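6-phosphogluconolactonase (Thermotoga maritima, PDB 1VL1) hydrolyses 6-phosphogluconolactone to 6-phosphogluconate, the second step of the oxidative stage of the pentose phosphate pathway. Local coordinates at residues Val49-Gly54 against Ile74-Ser79; Val84-Asp89 against Val111-Thr116; Asp139-Gly144 against Leu191-Leu196; Gly149-Ile154 against Leu182-Leu187. One frame throughout, in Å; residues are numbered along the deposited sequence.

Contact 1: residues Val49-Gly54 against Ile74-Ser79; sequences VVLAGG and IHFFLS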
# COMPACT_ATOMS: atom_id res chain seq x y z
N VAL A 49 5.54 -6.89 3.26
CA VAL A 49 4.36 -6.02 3.39
C VAL A 49 4.46 -4.75 2.53
O VAL A 49 5.38 -3.98 2.65
CB VAL A 49 4.10 -5.65 4.87
CG1 VAL A 49 2.80 -4.89 5.01
CG2 VAL A 49 4.15 -6.90 5.77
N VAL A 50 3.45 -4.53 1.66
CA VAL A 50 3.31 -3.34 0.82
C VAL A 50 2.44 -2.32 1.56
O VAL A 50 1.41 -2.71 2.15
CB VAL A 50 2.63 -3.65 -0.51
CG1 VAL A 50 2.30 -2.34 -1.26
CG2 VAL A 50 3.51 -4.52 -1.35
N LEU A 51 2.90 -1.07 1.61
CA LEU A 51 2.18 0.02 2.29
C LEU A 51 1.87 1.18 1.35
O LEU A 51 2.77 1.71 0.71
CB LEU A 51 3.04 0.59 3.40
CG LEU A 51 3.55 -0.35 4.45
CD1 LEU A 51 4.48 0.39 5.46
CD2 LEU A 51 2.42 -1.09 5.15
N ALA A 52 0.60 1.61 1.33
CA ALA A 52 0.19 2.86 0.72
C ALA A 52 0.43 3.99 1.71
O ALA A 52 0.38 3.80 2.94
CB ALA A 52 -1.24 2.83 0.35
N GLY A 53 0.63 5.19 1.20
CA GLY A 53 0.55 6.37 2.04
C GLY A 53 -0.90 6.87 2.13
O GLY A 53 -1.86 6.11 1.93
N GLY A 54 -1.06 8.12 2.49
CA GLY A 54 -2.35 8.78 2.50
C GLY A 54 -3.00 8.88 3.84
O GLY A 54 -2.57 8.29 4.82
N ILE A 74 10.28 -8.40 9.38
CA ILE A 74 9.26 -7.78 8.56
C ILE A 74 9.86 -6.82 7.56
O ILE A 74 10.58 -5.92 7.95
CB ILE A 74 8.18 -7.06 9.39
CG1 ILE A 74 7.59 -8.03 10.44
CG2 ILE A 74 7.11 -6.49 8.47
CD1 ILE A 74 6.81 -7.35 11.56
N HIS A 75 9.60 -7.06 6.27
CA HIS A 75 10.11 -6.18 5.18
C HIS A 75 9.00 -5.34 4.59
O HIS A 75 7.91 -5.87 4.28
CB HIS A 75 10.76 -7.03 4.10
CG HIS A 75 11.95 -7.77 4.59
ND1 HIS A 75 13.23 -7.48 4.19
CD2 HIS A 75 12.04 -8.78 5.48
CE1 HIS A 75 14.07 -8.26 4.84
NE2 HIS A 75 13.37 -9.07 5.63
N PHE A 76 9.26 -4.04 4.42
CA PHE A 76 8.21 -3.12 4.00
C PHE A 76 8.55 -2.50 2.62
O PHE A 76 9.70 -2.20 2.37
CB PHE A 76 8.03 -1.97 5.03
CG PHE A 76 7.40 -2.41 6.34
CD1 PHE A 76 6.05 -2.67 6.40
CD2 PHE A 76 8.15 -2.61 7.47
CE1 PHE A 76 5.44 -3.07 7.58
CE2 PHE A 76 7.52 -3.02 8.66
CZ PHE A 76 6.20 -3.24 8.69
N PHE A 77 7.52 -2.29 1.81
CA PHE A 77 7.66 -1.71 0.49
C PHE A 77 6.61 -0.66 0.29
O PHE A 77 5.45 -0.90 0.62
CB PHE A 77 7.46 -2.80 -0.59
CG PHE A 77 8.36 -3.98 -0.42
CD1 PHE A 77 8.06 -4.98 0.50
CD2 PHE A 77 9.48 -4.10 -1.18
CE1 PHE A 77 8.91 -6.02 0.70
CE2 PHE A 77 10.35 -5.18 -0.99
CZ PHE A 77 10.05 -6.14 -0.08
N LEU A 78 6.93 0.51 -0.24
CA LEU A 78 5.87 1.44 -0.64
C LEU A 78 5.09 0.97 -1.85
O LEU A 78 5.70 0.45 -2.79
CB LEU A 78 6.48 2.78 -0.98
CG LEU A 78 6.62 3.70 0.21
CD1 LEU A 78 7.22 3.12 1.46
CD2 LEU A 78 7.37 4.88 -0.26
N SER A 79 3.79 1.24 -1.91
CA SER A 79 2.98 0.87 -3.07
C SER A 79 3.26 1.86 -4.22
O SER A 79 3.04 1.53 -5.37
CB SER A 79 1.49 0.93 -2.75
OG SER A 79 1.12 2.19 -2.23
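V49, V50 and L51 pair in parallel with F76, F77 and L78, and a ladder of four backbone hydrogen bonds ties them together. V49 and L51 each use both polar backbone atoms on this neighbour. The N of V49 reaches the O of H75 at 2.8 Å, and the N of L51 reaches the O of F77 at 2.7 Å; both are nearly straight. In return, the O of V49 accepts from F77 N, and the O of L51 accepts from S79 N. This last donor stands 48° out of the carbonyl plane, where the pairing runs out into a loop.

Packing is tight on the face carrying V49, L51 and F76. CG of L51 is anti to its carbonyl carbon (chi1 -56°), and the methyl CD1 beyond it reaches CD1 of F76 at 3.6 Å. CB of V49 approaches the same ring atom at 3.9 Å, while its CG2 lies beside CG2 of I74. The face bearing V50 and F77 is slacker, with V50 CG2 4.4 Å from F77 CB, although V50 CG1 packs on S79 CB at 3.7 Å. At the partly exposed margin, the imidazole of H75 leads away from V49-G54 and meets the ring of F48.

The segments join the first and last elements of the beta-alpha-beta unit made of strand 47-51, helix 57-64 and strand 74-82. Helix 92-101 packs on L51 and F76, helix 120-134 packs on F77 from the other face, and strand 140-143 borders strand 47-51 through V50 and A52.

Contact 2: residues Val84-Asp89 against Val111-Thr116; sequences VPLDSD and VHYVDT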
# COMPACT_ATOMS: atom_id res chain seq x y z
N VAL A 84 8.82 13.59 -6.06
CA VAL A 84 9.24 14.77 -5.37
C VAL A 84 10.33 14.36 -4.38
O VAL A 84 10.52 13.18 -4.08
CB VAL A 84 8.03 15.40 -4.58
CG1 VAL A 84 6.90 15.69 -5.50
CG2 VAL A 84 7.56 14.49 -3.44
N PRO A 85 11.06 15.34 -3.86
CA PRO A 85 12.11 15.00 -2.90
C PRO A 85 11.59 14.21 -1.70
O PRO A 85 10.46 14.40 -1.24
CB PRO A 85 12.69 16.35 -2.52
CG PRO A 85 12.35 17.27 -3.71
CD PRO A 85 11.03 16.77 -4.22
N LEU A 86 12.38 13.28 -1.17
CA LEU A 86 11.95 12.40 -0.10
C LEU A 86 11.72 13.10 1.25
O LEU A 86 11.21 12.45 2.16
CB LEU A 86 12.95 11.22 0.07
CG LEU A 86 13.02 10.24 -1.13
CD1 LEU A 86 14.18 9.29 -0.95
CD2 LEU A 86 11.79 9.48 -1.38
N ASP A 87 12.15 14.34 1.38
CA ASP A 87 11.85 15.13 2.59
C ASP A 87 10.70 16.11 2.36
O ASP A 87 10.44 16.99 3.21
CB ASP A 87 13.08 15.78 3.18
CG ASP A 87 13.70 16.80 2.28
OD1 ASP A 87 13.26 16.96 1.12
OD2 ASP A 87 14.70 17.50 2.64
N SER A 88 10.00 15.94 1.24
CA SER A 88 8.83 16.78 0.96
C SER A 88 7.65 16.28 1.79
O SER A 88 7.48 15.10 1.94
CB SER A 88 8.45 16.75 -0.51
OG SER A 88 7.15 17.33 -0.67
N ASP A 89 6.80 17.17 2.26
CA ASP A 89 5.58 16.68 2.98
C ASP A 89 4.61 15.90 2.06
O ASP A 89 3.72 15.22 2.53
CB ASP A 89 4.85 17.78 3.79
CG ASP A 89 4.31 18.90 2.95
OD1 ASP A 89 4.32 18.82 1.71
OD2 ASP A 89 3.83 19.93 3.47
N VAL A 111 13.58 -1.82 4.75
CA VAL A 111 12.66 -0.81 4.30
C VAL A 111 13.03 -0.47 2.87
O VAL A 111 14.13 -0.03 2.60
CB VAL A 111 12.69 0.48 5.18
CG1 VAL A 111 11.86 1.59 4.57
CG2 VAL A 111 12.25 0.15 6.55
N HIS A 112 12.03 -0.54 2.01
CA HIS A 112 12.24 -0.36 0.60
C HIS A 112 11.33 0.73 0.05
O HIS A 112 10.12 0.69 0.24
CB HIS A 112 11.98 -1.71 -0.12
CG HIS A 112 12.78 -2.87 0.42
ND1 HIS A 112 14.04 -3.20 -0.02
CD2 HIS A 112 12.48 -3.77 1.40
CE1 HIS A 112 14.48 -4.25 0.65
NE2 HIS A 112 13.58 -4.58 1.55
N TYR A 113 11.93 1.69 -0.65
CA TYR A 113 11.22 2.84 -1.13
C TYR A 113 11.76 3.29 -2.48
O TYR A 113 12.75 2.75 -2.98
CB TYR A 113 11.23 3.99 -0.08
CG TYR A 113 12.61 4.53 0.25
CD1 TYR A 113 13.23 5.54 -0.51
CD2 TYR A 113 13.31 3.98 1.29
CE1 TYR A 113 14.51 5.99 -0.22
CE2 TYR A 113 14.58 4.44 1.62
CZ TYR A 113 15.19 5.45 0.85
OH TYR A 113 16.48 5.90 1.18
N VAL A 114 11.08 4.26 -3.07
CA VAL A 114 11.45 4.76 -4.38
C VAL A 114 12.48 5.90 -4.22
O VAL A 114 12.24 6.88 -3.50
CB VAL A 114 10.24 5.28 -5.13
CG1 VAL A 114 10.69 5.87 -6.43
CG2 VAL A 114 9.20 4.18 -5.37
N ASP A 115 13.58 5.77 -4.93
CA ASP A 115 14.69 6.74 -4.83
C ASP A 115 14.43 7.82 -5.85
O ASP A 115 14.90 7.77 -7.00
CB ASP A 115 16.06 6.08 -5.07
CG ASP A 115 17.21 7.05 -4.98
OD1 ASP A 115 16.97 8.25 -4.69
OD2 ASP A 115 18.40 6.66 -5.16
N THR A 116 13.65 8.83 -5.44
CA THR A 116 13.26 9.93 -6.35
C THR A 116 14.36 10.92 -6.71
O THR A 116 14.15 11.86 -7.53
CB THR A 116 12.08 10.71 -5.76
OG1 THR A 116 12.50 11.38 -4.55
CG2 THR A 116 10.91 9.82 -5.40
O HOH W 1 14.72 12.68 -3.26
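V84 and T116 meet where two irregular backbones pass each other: P85-S88 forms a type I turn closed by S88 N to P85 O, and the other chain makes an inverse gamma turn centred on D115 that ends at T116. The closest alpha carbons, those of P85 and T116, are still 6.2 Å apart, and side chains span the gap.

The hydroxyl of T116 does the polar work. Its OG1 sits between the backbone N and the carbonyl carbon (chi1 66°) and donates to the O of V84 at 2.7 Å, approaching from above the carbonyl plane, 42° out of it. The same OG1 accepts at 2.9 Å from a water, and that water takes the N-H of L86 at 3.2 Å from its oxygen to L86 N. The hydroxyl is thus engaged both as donor and as acceptor; the residue before the turn is bound directly, and L86 within it through a water.

L86 supplies the apolar part. Its two methyls diverge: CD1 touches CE1 of the Y113 ring obliquely at 3.4 Å, whereas CD2 comes within 3.4 Å of the O of V114. CG lies 3.6 Å from OG1 of T116, so the leucine branch also packs against the bonded hydroxyl. F93 of helix 92-101 borders both L86 and Y113, and E81 of strand 74-82 lies beside L86, V114 and T116.

With a single direct hydrogen bond, a water bridge and one leucine wedge, this partly buried contact has no strand pairing to fix its register; its geometry probably owes much to the threonine hydroxyl and to the fit of L86.

Contact 3: residues Asp139-Gly144 against Leu191-Leu196; sequences DLAILG and LYVLFL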
# COMPACT_ATOMS: atom_id res chain seq x y z
N ASP A 139 3.20 -10.81 1.05
CA ASP A 139 2.28 -11.48 1.98
C ASP A 139 1.03 -10.62 2.22
O ASP A 139 -0.09 -11.12 2.28
CB ASP A 139 2.99 -11.76 3.31
CG ASP A 139 4.06 -12.77 3.17
OD1 ASP A 139 3.77 -13.95 2.81
OD2 ASP A 139 5.25 -12.48 3.37
N LEU A 140 1.24 -9.31 2.29
CA LEU A 140 0.19 -8.41 2.68
C LEU A 140 0.36 -7.08 2.02
O LEU A 140 1.48 -6.59 1.96
CB LEU A 140 0.31 -8.25 4.17
CG LEU A 140 -0.69 -7.43 4.95
CD1 LEU A 140 -2.09 -7.94 4.71
CD2 LEU A 140 -0.41 -7.57 6.41
N ALA A 141 -0.73 -6.50 1.49
CA ALA A 141 -0.70 -5.18 0.95
C ALA A 141 -1.76 -4.37 1.71
O ALA A 141 -2.88 -4.81 1.84
CB ALA A 141 -0.99 -5.16 -0.53
N ILE A 142 -1.36 -3.26 2.28
CA ILE A 142 -2.24 -2.33 3.01
C ILE A 142 -2.40 -1.08 2.16
O ILE A 142 -1.46 -0.23 2.03
CB ILE A 142 -1.70 -2.01 4.44
CG1 ILE A 142 -1.40 -3.28 5.22
CG2 ILE A 142 -2.69 -1.13 5.21
CD1 ILE A 142 -0.65 -3.09 6.52
N LEU A 143 -3.57 -0.97 1.56
CA LEU A 143 -3.80 0.01 0.54
C LEU A 143 -4.92 0.94 0.88
O LEU A 143 -5.83 0.56 1.66
CB LEU A 143 -4.15 -0.71 -0.77
CG LEU A 143 -3.08 -1.65 -1.29
CD1 LEU A 143 -3.58 -2.36 -2.58
CD2 LEU A 143 -1.76 -0.92 -1.52
N GLY A 144 -4.82 2.18 0.41
CA GLY A 144 -5.95 3.12 0.37
C GLY A 144 -6.64 3.16 -0.97
O GLY A 144 -6.24 2.47 -1.92
N LEU A 191 -0.73 -12.13 -1.18
CA LEU A 191 -1.65 -13.14 -0.65
C LEU A 191 -2.93 -12.45 -0.11
O LEU A 191 -4.03 -12.89 -0.42
CB LEU A 191 -0.97 -13.98 0.44
CG LEU A 191 0.24 -14.82 -0.01
CD1 LEU A 191 0.86 -15.56 1.19
CD2 LEU A 191 -0.20 -15.88 -1.08
N TYR A 192 -2.74 -11.36 0.63
CA TYR A 192 -3.85 -10.63 1.25
C TYR A 192 -3.76 -9.17 0.87
O TYR A 192 -2.71 -8.57 0.96
CB TYR A 192 -3.82 -10.78 2.78
CG TYR A 192 -3.93 -12.22 3.24
CD1 TYR A 192 -5.15 -12.81 3.35
CD2 TYR A 192 -2.78 -12.99 3.49
CE1 TYR A 192 -5.28 -14.15 3.73
CE2 TYR A 192 -2.88 -14.36 3.88
CZ TYR A 192 -4.16 -14.92 3.99
OH TYR A 192 -4.35 -16.24 4.37
N VAL A 193 -4.86 -8.61 0.37
CA VAL A 193 -4.93 -7.23 0.07
C VAL A 193 -6.00 -6.63 1.01
O VAL A 193 -7.12 -7.14 1.09
CB VAL A 193 -5.35 -6.98 -1.38
CG1 VAL A 193 -5.66 -5.55 -1.59
CG2 VAL A 193 -4.25 -7.39 -2.33
N LEU A 194 -5.58 -5.60 1.74
CA LEU A 194 -6.46 -4.86 2.65
C LEU A 194 -6.65 -3.47 2.12
O LEU A 194 -5.67 -2.75 1.88
CB LEU A 194 -5.82 -4.75 4.04
CG LEU A 194 -5.30 -6.05 4.66
CD1 LEU A 194 -4.90 -5.83 6.16
CD2 LEU A 194 -6.28 -7.15 4.56
N PHE A 195 -7.89 -3.03 1.96
CA PHE A 195 -8.17 -1.63 1.60
C PHE A 195 -8.71 -0.92 2.85
O PHE A 195 -9.57 -1.45 3.53
CB PHE A 195 -9.27 -1.54 0.51
CG PHE A 195 -8.77 -1.90 -0.86
CD1 PHE A 195 -8.17 -0.93 -1.67
CD2 PHE A 195 -8.96 -3.18 -1.37
CE1 PHE A 195 -7.71 -1.24 -2.93
CE2 PHE A 195 -8.51 -3.47 -2.66
CZ PHE A 195 -7.91 -2.54 -3.40
N LEU A 196 -8.24 0.30 3.09
CA LEU A 196 -8.65 1.09 4.25
C LEU A 196 -9.29 2.36 3.73
O LEU A 196 -8.58 3.19 3.15
CB LEU A 196 -7.43 1.45 5.08
CG LEU A 196 -6.83 0.45 6.02
CD1 LEU A 196 -6.85 -0.92 5.59
CD2 LEU A 196 -5.48 0.93 6.52
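A141 and L143 bond from both backbone polar atoms to the strand that carries Y192, L194 and L196. The N of A141 takes the O of Y192, and its O receives L194 N at 2.8 Å, with an almost straight N-H (171°). L143 repeats the pattern two residues on, its N bonding to L194 O at 2.8 Å and its O accepting from L196 N. At the start of the ladder the fit is poorer: Y192 N reaches D139 O at 3.1 Å from 37° outside the carbonyl plane. OD2 of D139 forms a salt bridge with K44 and accepts from F48 N; its OD1 lies beside L191 CD1.

Side chains fill in on both faces of this parallel pair. On the face bearing L140, I142 and L194, CG of L140 is anti to its backbone N (chi1 -176°), and CD1 leans across to L194 CG at 3.7 Å and to Y192 CB at 3.8 Å. Farther along, CG2 of I142 meets CD2 of L196 at 3.7 Å. On the other face L143 CD1 touches V193 CG1 at 3.9 Å, and L143 CB comes obliquely to the F195 ring, with G144 O at the ring edge, 3.9 Å from F195 CD1.

Both strands lie in the parallel part of a mixed sheet. Strand 47-51 lies beside 140-143, and strand 225-231 beside 192-198. Helix 25-43 covers the face of L140, Y192, L194 and L196, while V151 from a loop packs on L143 and F195 and W228 stacks on F195.

Contact 4: residues Gly149-Ile154 against Leu182-Leu187; sequences GHVASI and LTFRAL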
# COMPACT_ATOMS: atom_id res chain seq x y z
N GLY A 149 -11.51 6.33 -6.94
CA GLY A 149 -11.34 4.95 -7.20
C GLY A 149 -9.91 4.52 -7.48
O GLY A 149 -9.67 3.34 -7.68
N HIS A 150 -8.95 5.47 -7.42
CA HIS A 150 -7.58 5.13 -7.72
C HIS A 150 -6.94 4.32 -6.56
O HIS A 150 -7.40 4.36 -5.41
CB HIS A 150 -6.77 6.40 -8.10
CG HIS A 150 -6.11 7.09 -6.95
ND1 HIS A 150 -6.68 8.16 -6.30
CD2 HIS A 150 -4.91 6.87 -6.36
CE1 HIS A 150 -5.86 8.57 -5.34
NE2 HIS A 150 -4.77 7.82 -5.36
N VAL A 151 -5.93 3.53 -6.88
CA VAL A 151 -5.20 2.73 -5.90
C VAL A 151 -3.71 2.88 -6.15
O VAL A 151 -3.29 3.07 -7.29
CB VAL A 151 -5.65 1.28 -6.04
CG1 VAL A 151 -5.34 0.72 -7.43
CG2 VAL A 151 -5.10 0.42 -4.92
N ALA A 152 -2.90 2.91 -5.10
CA ALA A 152 -1.49 3.17 -5.24
C ALA A 152 -1.38 4.53 -5.97
O ALA A 152 -2.08 5.46 -5.57
CB ALA A 152 -0.74 2.00 -5.92
N SER A 153 -0.59 4.62 -7.02
CA SER A 153 -0.65 5.79 -7.94
C SER A 153 -1.10 5.32 -9.33
O SER A 153 -0.64 5.84 -10.38
CB SER A 153 0.66 6.57 -7.99
OG SER A 153 0.83 7.50 -6.91
N ILE A 154 -1.98 4.33 -9.34
CA ILE A 154 -2.64 3.90 -10.57
C ILE A 154 -3.97 4.69 -10.73
O ILE A 154 -4.95 4.43 -10.01
CB ILE A 154 -2.93 2.41 -10.55
CG1 ILE A 154 -1.67 1.58 -10.29
CG2 ILE A 154 -3.64 2.05 -11.85
CD1 ILE A 154 -1.90 0.18 -9.85
N LEU A 182 3.73 0.66 -8.11
CA LEU A 182 3.53 -0.71 -8.44
C LEU A 182 2.35 -0.81 -9.35
O LEU A 182 1.45 0.03 -9.30
CB LEU A 182 3.20 -1.53 -7.19
CG LEU A 182 4.32 -1.68 -6.18
CD1 LEU A 182 3.93 -2.69 -5.03
CD2 LEU A 182 5.57 -2.06 -6.71
N THR A 183 2.37 -1.86 -10.20
CA THR A 183 1.30 -2.14 -11.19
C THR A 183 0.32 -3.14 -10.64
O THR A 183 0.49 -3.71 -9.54
CB THR A 183 1.95 -2.77 -12.43
OG1 THR A 183 2.65 -3.95 -12.04
CG2 THR A 183 2.97 -1.86 -13.09
N PHE A 184 -0.79 -3.37 -11.34
CA PHE A 184 -1.66 -4.47 -10.96
C PHE A 184 -0.91 -5.81 -10.80
O PHE A 184 -1.15 -6.56 -9.83
CB PHE A 184 -2.77 -4.64 -11.99
CG PHE A 184 -3.71 -3.47 -12.12
CD1 PHE A 184 -4.06 -2.67 -11.03
CD2 PHE A 184 -4.35 -3.25 -13.34
CE1 PHE A 184 -4.97 -1.63 -11.15
CE2 PHE A 184 -5.28 -2.19 -13.47
CZ PHE A 184 -5.59 -1.37 -12.36
N ARG A 185 -0.02 -6.11 -11.73
CA ARG A 185 0.79 -7.33 -11.66
C ARG A 185 1.50 -7.50 -10.32
O ARG A 185 1.39 -8.57 -9.69
CB ARG A 185 1.79 -7.32 -12.81
CG ARG A 185 2.73 -8.43 -12.82
CD ARG A 185 3.50 -8.41 -14.13
NE ARG A 185 4.72 -9.20 -14.04
CZ ARG A 185 5.84 -8.95 -14.72
NH1 ARG A 185 5.92 -7.92 -15.57
NH2 ARG A 185 6.90 -9.74 -14.54
N ALA A 186 2.16 -6.44 -9.87
CA ALA A 186 2.95 -6.46 -8.63
C ALA A 186 1.99 -6.60 -7.44
O ALA A 186 2.16 -7.45 -6.55
CB ALA A 186 3.81 -5.22 -8.52
N LEU A 187 0.95 -5.77 -7.45
CA LEU A 187 0.00 -5.75 -6.30
C LEU A 187 -0.69 -7.09 -6.16
O LEU A 187 -0.94 -7.58 -5.05
CB LEU A 187 -1.00 -4.58 -6.43
CG LEU A 187 -0.38 -3.18 -6.23
CD1 LEU A 187 -1.43 -2.15 -6.50
CD2 LEU A 187 0.07 -3.05 -4.80
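I154 points its end into the angle between L182, F184 and L187, and the contact is built round that one side chain. CG1 is anti to the carbonyl carbon (chi1 -55°), and the chain extends from there (chi2 162°) to bring CD1 within 3.4 Å of the carbonyl O of L182. The same methyl lies 3.8 Å from CD1 of F184 and 4.1 Å from CD1 of L187. The second branch, CG2, follows the phenyl ring farther out, 4.0 Å from its CZ. Isoleucine and ring are obliquely turned, the two methyls resting along one side of the phenyl from CD1 to CZ.

V151 approaches that ring differently: its CG1 lies at the edge, near the ring plane, 4.4 Å from CE1. A152 adds its CB at 4.2 Å from L187 CD1. V151, A152 and I154 all point toward 182-187, and the loop that carries them is tied by I154 N to V151 O at 2.7 Å. No hydrogen bond joins the two segments; the side chains that meet are apolar, though the I154 methyl also rests on a backbone carbonyl. T183, at the N-cap of helix 184-187, accepts a weak bond from A186 N at its OG1, which also pairs with the O of N164. F184 and L187 both lie on the short helix that T183 precedes.

G149 and H150 belong to the Gly-x-Gly-x-Asp-Gly-His loop of the family, which follows strand 140-143. H150 hydrogen-bonds a citrate, probably from the crystallisation liquor, consistent with a pocket here. The apolar contact packs the residues that directly follow this signature on the short helix 184-187.

In the fold
Contacts 1 and 3 are core: they join neighbouring parallel strands of one mixed sheet and are linked directly, since V50 and A52 hydrogen-bond with I142. Both depend on backbone ladders, with aliphatic and aromatic side chains on either face. Contact 2 lies at the periphery, its centre about 21 Å from that of contact 3, yet reaches the same sheet through H112, which bonds to the backbone of F76 and L78; a hydroxyl and a water replace strand pairing there. Contact 4 is buried but without hydrogen bonds between its segments. It meets contact 1 through S79 and L182, and contact 3 where V151 packs on L143 and F195, at the loop ends of the strands.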